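Putative cell surface protein, similar to internalin proteins (Listeria monocytogenes EGD-e, PDB 5KZS) is of unknown function but, as a leucine-rich-repeat protein similar to internalins, probably acts at the bacterial cell surface. Local coordinates at residues Ile238-Gln243 with Glu329-Asp334; Leu262-Gln267 with Val318-Ala323. All blocks are in the same frame, centred on the assembly; numbering follows the deposited sequence.

From the N terminus the chain winds through the leucine-rich repeats, whose parallel sheet ends at strand 238-239. Residues 238-243 start on that last strand and lead into strand 243-252, an edge of the C-terminal mixed sheet, and contact 1 joins them to 329-334, closing a long loop of 85 residues. Contact 2 falls wholly within that loop: helix 263-270 packs through its start, 262-267, on the end of strand 312-320, in 318-323. The two do not cross. They meet where strands 312-320 and 331-339 run as antiparallel neighbours, with Cys-331 N 2.9 Å from Phe-320 O. Together they tie the last repeat, the helix and the mixed sheet into one junction.

Contact 1. Residues Ile238-Gln243 with Glu329-Asp334; sequences IFIENQ and EGCVYD
Asn-242 turns its side-chain oxygen onto the start of the partner segment, where OD1 accepts the N-H groups of two successive residues. Gly-330 N comes in on a lone pair, in the carbonyl plane, at 3.0 Å from Asn-242 OD1; Glu-329 N sits well above that plane and is the longer bond of the two. This double grip holds the turn against the amide, whose CG lies anti to the carbonyl carbon (chi1 -44°). One residue on, the pairing passes to the backbone as a parallel bridge between Gln-243 and Cys-331: Gln-243 N donates to Gly-330 O, and Val-332 N returns a bond of 2.8 Å to Gln-243 O, at 156° the straightest of the set. Gly-330 enters the strand with a positive phi, which favours glycine. Gln-243 folds back at chi2 (78°), so that NE2 reaches Asn-242 O, the carbonyl just before it, at 2.7 Å, and also Leu-222 O, while OE1 takes the N-H of Leu-227. With CG anti to the backbone N, Gln-243 lays CG against the hydroxyl of Tyr-333, 3.2 Å from OH, the side chains running alongside; that hydroxyl is hydrogen-bonded to Leu-227 O. Packing is thinner beyond: Cys-331 SG lies 3.7 Å from Glu-241 O and 4.0 Å from Gln-243 CB, with Ile-240 CG2 more distant. Here strand 243-252 begins as the edge of the mixed sheet beside 331-339, joining that sheet to the leucine-rich repeats; Asp-223 OD1 accepts from the backbone of Glu-241 and Asn-242, and Ile-264 of helix 263-270 covers Ile-240, Gln-243 and Tyr-333.

Contact 2. Residues Leu262-Gln267 with Val318-Ala323; sequences LPIYFQ and VQFNDA
Phe-320 carries this contact, its ring reaching from the end of strand 312-320 to the first turn of helix 263-270. The tight part is a T-shaped pair: the edge of Tyr-265 stands on one face of Phe-320, planes 85° apart and ring centroids 5.1 Å from each other. Tyr-265 CD1 does the touching, offset toward the rim and 3.7 Å from Phe-320 CD1. Phe-320 gets there with CG between its backbone N and carbonyl carbon (chi1 67°), the crowded position, whereas Tyr-265 holds CG anti to N. Its hydroxyl is tied to Pro-277 O. Helix and strand belong to the C-terminal domain that follows the leucine-rich repeats, the helix lying against one face of the mixed sheet, with Val-279 of the adjacent strand 279-283 also touching both side chains. Around the pair the fit loosens. Leu-262 meets Phe-320 tip to tip, CD2 to CE2 at 3.9 Å, and the same methyl reaches Val-318 CG1 at 4.2 Å. Ile-264 CG2 lies at the ring's edge, 4.3 Å from Phe-320 CZ. Past Phe-320 the chain turns away from the helix through Asn-321, and Asp-322 and Ala-323, partly exposed, leave the helix behind.

Contact 1. Residues Ile238-Gln243 with Glu329-Asp334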
loop_
_atom_site.group_PDB
_atom_site.type_symbol
_atom_site.label_atom_id
_atom_site.label_comp_id
_atom_site.label_asym_id
_atom_site.label_seq_id
_atom_site.Cartn_x
_atom_site.Cartn_y
_atom_site.Cartn_z
ATOM N N ILE A 238 -5.200 1.378 -15.524
ATOM C CA ILE A 238 -4.094 0.542 -15.052
ATOM C C ILE A 238 -2.739 1.117 -15.441
ATOM O O ILE A 238 -2.595 1.733 -16.499
ATOM C CB ILE A 238 -4.227 -0.918 -15.499
ATOM C CG1 ILE A 238 -5.412 -1.554 -14.768
ATOM C CG2 ILE A 238 -2.961 -1.714 -15.183
ATOM C CD1 ILE A 238 -5.909 -2.857 -15.355
ATOM N N PHE A 239 -1.772 0.938 -14.539
ATOM C CA PHE A 239 -0.350 1.121 -14.812
ATOM C C PHE A 239 0.373 -0.165 -14.434
ATOM O O PHE A 239 0.306 -0.612 -13.295
ATOM C CB PHE A 239 0.209 2.292 -13.995
ATOM C CG PHE A 239 1.723 2.341 -13.930
ATOM C CD1 PHE A 239 2.424 1.639 -12.934
ATOM C CD2 PHE A 239 2.451 3.106 -14.843
ATOM C CE1 PHE A 239 3.812 1.687 -12.872
ATOM C CE2 PHE A 239 3.836 3.154 -14.778
ATOM C CZ PHE A 239 4.517 2.447 -13.793
ATOM N N ILE A 240 1.056 -0.760 -15.398
ATOM C CA ILE A 240 1.983 -1.853 -15.131
ATOM C C ILE A 240 3.177 -1.609 -16.024
ATOM O O ILE A 240 3.015 -1.244 -17.191
ATOM C CB ILE A 240 1.373 -3.242 -15.459
ATOM C CG1 ILE A 240 0.244 -3.564 -14.477
ATOM C CG2 ILE A 240 2.444 -4.346 -15.454
ATOM C CD1 ILE A 240 -0.578 -4.769 -14.851
ATOM N N GLU A 241 4.357 -1.763 -15.442
ATOM C CA GLU A 241 5.591 -1.913 -16.198
ATOM C C GLU A 241 6.280 -3.232 -15.914
ATOM O O GLU A 241 6.905 -3.802 -16.804
ATOM C CB GLU A 241 6.538 -0.745 -15.929
ATOM C CG GLU A 241 6.002 0.555 -16.521
ATOM C CD GLU A 241 7.017 1.694 -16.579
ATOM O OE1 GLU A 241 7.719 1.957 -15.573
ATOM O OE2 GLU A 241 7.076 2.341 -17.646
ATOM N N ASN A 242 6.183 -3.714 -14.682
ATOM C CA ASN A 242 6.762 -4.993 -14.314
ATOM C C ASN A 242 5.683 -5.951 -13.803
ATOM O O ASN A 242 4.702 -5.525 -13.192
ATOM C CB ASN A 242 7.817 -4.788 -13.247
ATOM C CG ASN A 242 8.725 -3.612 -13.551
ATOM O OD1 ASN A 242 9.534 -3.668 -14.475
ATOM N ND2 ASN A 242 8.584 -2.536 -12.786
ATOM N N GLN A 243 5.885 -7.237 -14.055
ATOM C CA GLN A 243 4.916 -8.274 -13.701
ATOM C C GLN A 243 5.624 -9.618 -13.862
ATOM O O GLN A 243 6.422 -9.790 -14.781
ATOM C CB GLN A 243 3.670 -8.177 -14.598
ATOM C CG GLN A 243 2.374 -8.674 -13.965
ATOM C CD GLN A 243 1.683 -7.719 -12.975
ATOM O OE1 GLN A 243 0.706 -8.107 -12.319
ATOM N NE2 GLN A 243 2.148 -6.475 -12.891
ATOM N N GLU A 329 12.427 -4.898 -14.115
ATOM C CA GLU A 329 12.090 -6.340 -14.234
ATOM C C GLU A 329 11.521 -6.700 -15.608
ATOM O O GLU A 329 11.786 -7.793 -16.115
ATOM C CB GLU A 329 11.075 -6.771 -13.157
ATOM C CG GLU A 329 11.005 -8.280 -12.920
ATOM C CD GLU A 329 9.747 -8.758 -12.189
ATOM O OE1 GLU A 329 8.679 -8.092 -12.238
ATOM O OE2 GLU A 329 9.827 -9.841 -11.566
ATOM N N GLY A 330 10.720 -5.803 -16.188
ATOM C CA GLY A 330 9.944 -6.110 -17.378
ATOM C C GLY A 330 8.803 -7.010 -16.962
ATOM O O GLY A 330 8.522 -7.128 -15.763
ATOM N N CYS A 331 8.147 -7.644 -17.934
ATOM C CA CYS A 331 7.093 -8.628 -17.665
ATOM C C CYS A 331 7.647 -10.014 -17.988
ATOM O O CYS A 331 8.277 -10.174 -19.006
ATOM C CB CYS A 331 5.854 -8.318 -18.506
ATOM S SG CYS A 331 5.064 -6.736 -18.089
ATOM N N VAL A 332 7.460 -10.991 -17.108
ATOM C CA VAL A 332 7.982 -12.349 -17.319
ATOM C C VAL A 332 6.898 -13.387 -17.002
ATOM O O VAL A 332 6.145 -13.230 -16.051
ATOM C CB VAL A 332 9.190 -12.681 -16.406
ATOM C CG1 VAL A 332 10.186 -13.573 -17.131
ATOM C CG2 VAL A 332 9.862 -11.428 -15.888
ATOM N N TYR A 333 6.810 -14.445 -17.796
ATOM C CA TYR A 333 5.906 -15.545 -17.495
ATOM C C TYR A 333 6.628 -16.831 -17.826
ATOM O O TYR A 333 7.145 -16.971 -18.929
ATOM C CB TYR A 333 4.587 -15.386 -18.256
ATOM C CG TYR A 333 3.838 -14.185 -17.763
ATOM C CD1 TYR A 333 2.996 -14.276 -16.665
ATOM C CD2 TYR A 333 4.042 -12.928 -18.335
ATOM C CE1 TYR A 333 2.341 -13.151 -16.167
ATOM C CE2 TYR A 333 3.393 -11.801 -17.853
ATOM C CZ TYR A 333 2.543 -11.906 -16.764
ATOM O OH TYR A 333 1.886 -10.788 -16.273
ATOM N N ASP A 334 6.713 -17.732 -16.850
ATOM C CA ASP A 334 7.423 -19.007 -16.996
ATOM C C ASP A 334 6.477 -20.217 -17.094
ATOM O O ASP A 334 5.320 -20.170 -16.651
ATOM C CB ASP A 334 8.363 -19.223 -15.804
ATOM C CG ASP A 334 9.281 -18.041 -15.550
ATOM O OD1 ASP A 334 9.398 -17.153 -16.416
ATOM O OD2 ASP A 334 9.893 -18.004 -14.469
#

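Contact 2. Residues Leu262-Gln267 with Val318-Ala323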
loop_
_atom_site.group_PDB
_atom_site.type_symbol
_atom_site.label_atom_id
_atom_site.label_comp_id
_atom_site.label_asym_id
_atom_site.label_seq_id
_atom_site.Cartn_x
_atom_site.Cartn_y
_atom_site.Cartn_z
ATOM N N LEU A 262 -2.197 -15.364 -22.879
ATOM C CA LEU A 262 -1.635 -14.320 -22.012
ATOM C C LEU A 262 -2.314 -12.975 -22.279
ATOM O O LEU A 262 -1.714 -12.081 -22.885
ATOM C CB LEU A 262 -0.118 -14.225 -22.228
ATOM C CG LEU A 262 0.697 -13.345 -21.287
ATOM C CD1 LEU A 262 0.465 -13.780 -19.844
ATOM C CD2 LEU A 262 2.178 -13.403 -21.644
ATOM N N PRO A 263 -3.581 -12.835 -21.842
ATOM C CA PRO A 263 -4.374 -11.627 -22.130
ATOM C C PRO A 263 -3.745 -10.301 -21.690
ATOM O O PRO A 263 -4.016 -9.263 -22.303
ATOM C CB PRO A 263 -5.677 -11.872 -21.363
ATOM C CG PRO A 263 -5.794 -13.364 -21.263
ATOM C CD PRO A 263 -4.385 -13.870 -21.151
ATOM N N ILE A 264 -2.935 -10.337 -20.627
ATOM C CA ILE A 264 -2.252 -9.140 -20.101
ATOM C C ILE A 264 -1.443 -8.405 -21.176
ATOM O O ILE A 264 -1.510 -7.175 -21.253
ATOM C CB ILE A 264 -1.390 -9.448 -18.833
ATOM C CG1 ILE A 264 -0.913 -8.148 -18.177
ATOM C CG2 ILE A 264 -0.205 -10.364 -19.127
ATOM C CD1 ILE A 264 -0.304 -8.338 -16.803
ATOM N N TYR A 265 -0.729 -9.149 -22.022
ATOM C CA TYR A 265 0.041 -8.535 -23.101
ATOM C C TYR A 265 -0.833 -7.633 -23.981
ATOM O O TYR A 265 -0.497 -6.458 -24.217
ATOM C CB TYR A 265 0.759 -9.582 -23.963
ATOM C CG TYR A 265 1.486 -8.960 -25.148
ATOM C CD1 TYR A 265 2.784 -8.459 -25.021
ATOM C CD2 TYR A 265 0.857 -8.833 -26.389
ATOM C CE1 TYR A 265 3.438 -7.865 -26.100
ATOM C CE2 TYR A 265 1.497 -8.241 -27.472
ATOM C CZ TYR A 265 2.788 -7.761 -27.330
ATOM O OH TYR A 265 3.403 -7.177 -28.414
ATOM N N PHE A 266 -1.955 -8.178 -24.437
ATOM C CA PHE A 266 -2.779 -7.519 -25.465
ATOM C C PHE A 266 -3.664 -6.469 -24.841
ATOM O O PHE A 266 -4.068 -5.506 -25.499
ATOM C CB PHE A 266 -3.625 -8.535 -26.224
ATOM C CG PHE A 266 -2.810 -9.570 -26.936
ATOM C CD1 PHE A 266 -2.377 -10.717 -26.270
ATOM C CD2 PHE A 266 -2.444 -9.388 -28.258
ATOM C CE1 PHE A 266 -1.612 -11.669 -26.917
ATOM C CE2 PHE A 266 -1.675 -10.339 -28.911
ATOM C CZ PHE A 266 -1.265 -11.485 -28.243
ATOM N N GLN A 267 -3.986 -6.686 -23.572
ATOM C CA GLN A 267 -4.648 -5.684 -22.770
ATOM C C GLN A 267 -3.747 -4.456 -22.596
ATOM O O GLN A 267 -4.177 -3.322 -22.853
ATOM C CB GLN A 267 -5.056 -6.289 -21.430
ATOM C CG GLN A 267 -6.258 -7.197 -21.562
ATOM C CD GLN A 267 -6.597 -7.921 -20.274
ATOM O OE1 GLN A 267 -5.789 -8.680 -19.731
ATOM N NE2 GLN A 267 -7.808 -7.699 -19.782
ATOM N N VAL A 318 8.498 -16.307 -21.469
ATOM C CA VAL A 318 8.235 -15.209 -22.371
ATOM C C VAL A 318 8.672 -13.968 -21.580
ATOM O O VAL A 318 8.561 -13.952 -20.364
ATOM C CB VAL A 318 6.731 -15.219 -22.765
ATOM C CG1 VAL A 318 6.125 -13.822 -22.879
ATOM C CG2 VAL A 318 6.536 -16.005 -24.052
ATOM N N GLN A 319 9.208 -12.968 -22.276
ATOM C CA GLN A 319 9.578 -11.678 -21.693
ATOM C C GLN A 319 9.093 -10.558 -22.594
ATOM O O GLN A 319 9.224 -10.640 -23.807
ATOM C CB GLN A 319 11.087 -11.559 -21.565
ATOM C CG GLN A 319 11.654 -12.158 -20.303
ATOM C CD GLN A 319 13.174 -12.113 -20.276
ATOM O OE1 GLN A 319 13.784 -11.081 -20.579
ATOM N NE2 GLN A 319 13.795 -13.235 -19.921
ATOM N N PHE A 320 8.545 -9.506 -22.008
ATOM C CA PHE A 320 8.161 -8.336 -22.781
ATOM C C PHE A 320 8.181 -7.074 -21.923
ATOM O O PHE A 320 8.505 -7.119 -20.730
ATOM C CB PHE A 320 6.811 -8.548 -23.483
ATOM C CG PHE A 320 5.634 -8.655 -22.551
ATOM C CD1 PHE A 320 4.920 -7.520 -22.174
ATOM C CD2 PHE A 320 5.207 -9.904 -22.083
ATOM C CE1 PHE A 320 3.823 -7.617 -21.331
ATOM C CE2 PHE A 320 4.110 -10.006 -21.244
ATOM C CZ PHE A 320 3.417 -8.858 -20.865
ATOM N N ASN A 321 7.879 -5.944 -22.560
ATOM C CA ASN A 321 7.998 -4.641 -21.951
ATOM C C ASN A 321 9.408 -4.388 -21.408
ATOM O O ASN A 321 9.568 -3.657 -20.450
ATOM C CB ASN A 321 6.935 -4.480 -20.864
ATOM C CG ASN A 321 6.253 -3.134 -20.917
ATOM O OD1 ASN A 321 5.931 -2.635 -21.992
ATOM N ND2 ASN A 321 6.013 -2.544 -19.762
ATOM N N ASP A 322 10.430 -4.968 -22.036
ATOM C CA ASP A 322 11.814 -4.750 -21.618
ATOM C C ASP A 322 12.315 -3.392 -22.125
ATOM O O ASP A 322 12.282 -3.113 -23.326
ATOM C CB ASP A 322 12.724 -5.883 -22.112
ATOM C CG ASP A 322 12.348 -7.225 -21.516
ATOM O OD1 ASP A 322 12.116 -7.277 -20.294
ATOM O OD2 ASP A 322 12.270 -8.224 -22.265
ATOM N N ALA A 323 12.728 -2.546 -21.182
ATOM C CA ALA A 323 13.357 -1.253 -21.472
ATOM C C ALA A 323 14.364 -0.939 -20.356
ATOM O O ALA A 323 14.269 0.100 -19.695
ATOM C CB ALA A 323 12.300 -0.162 -21.591
#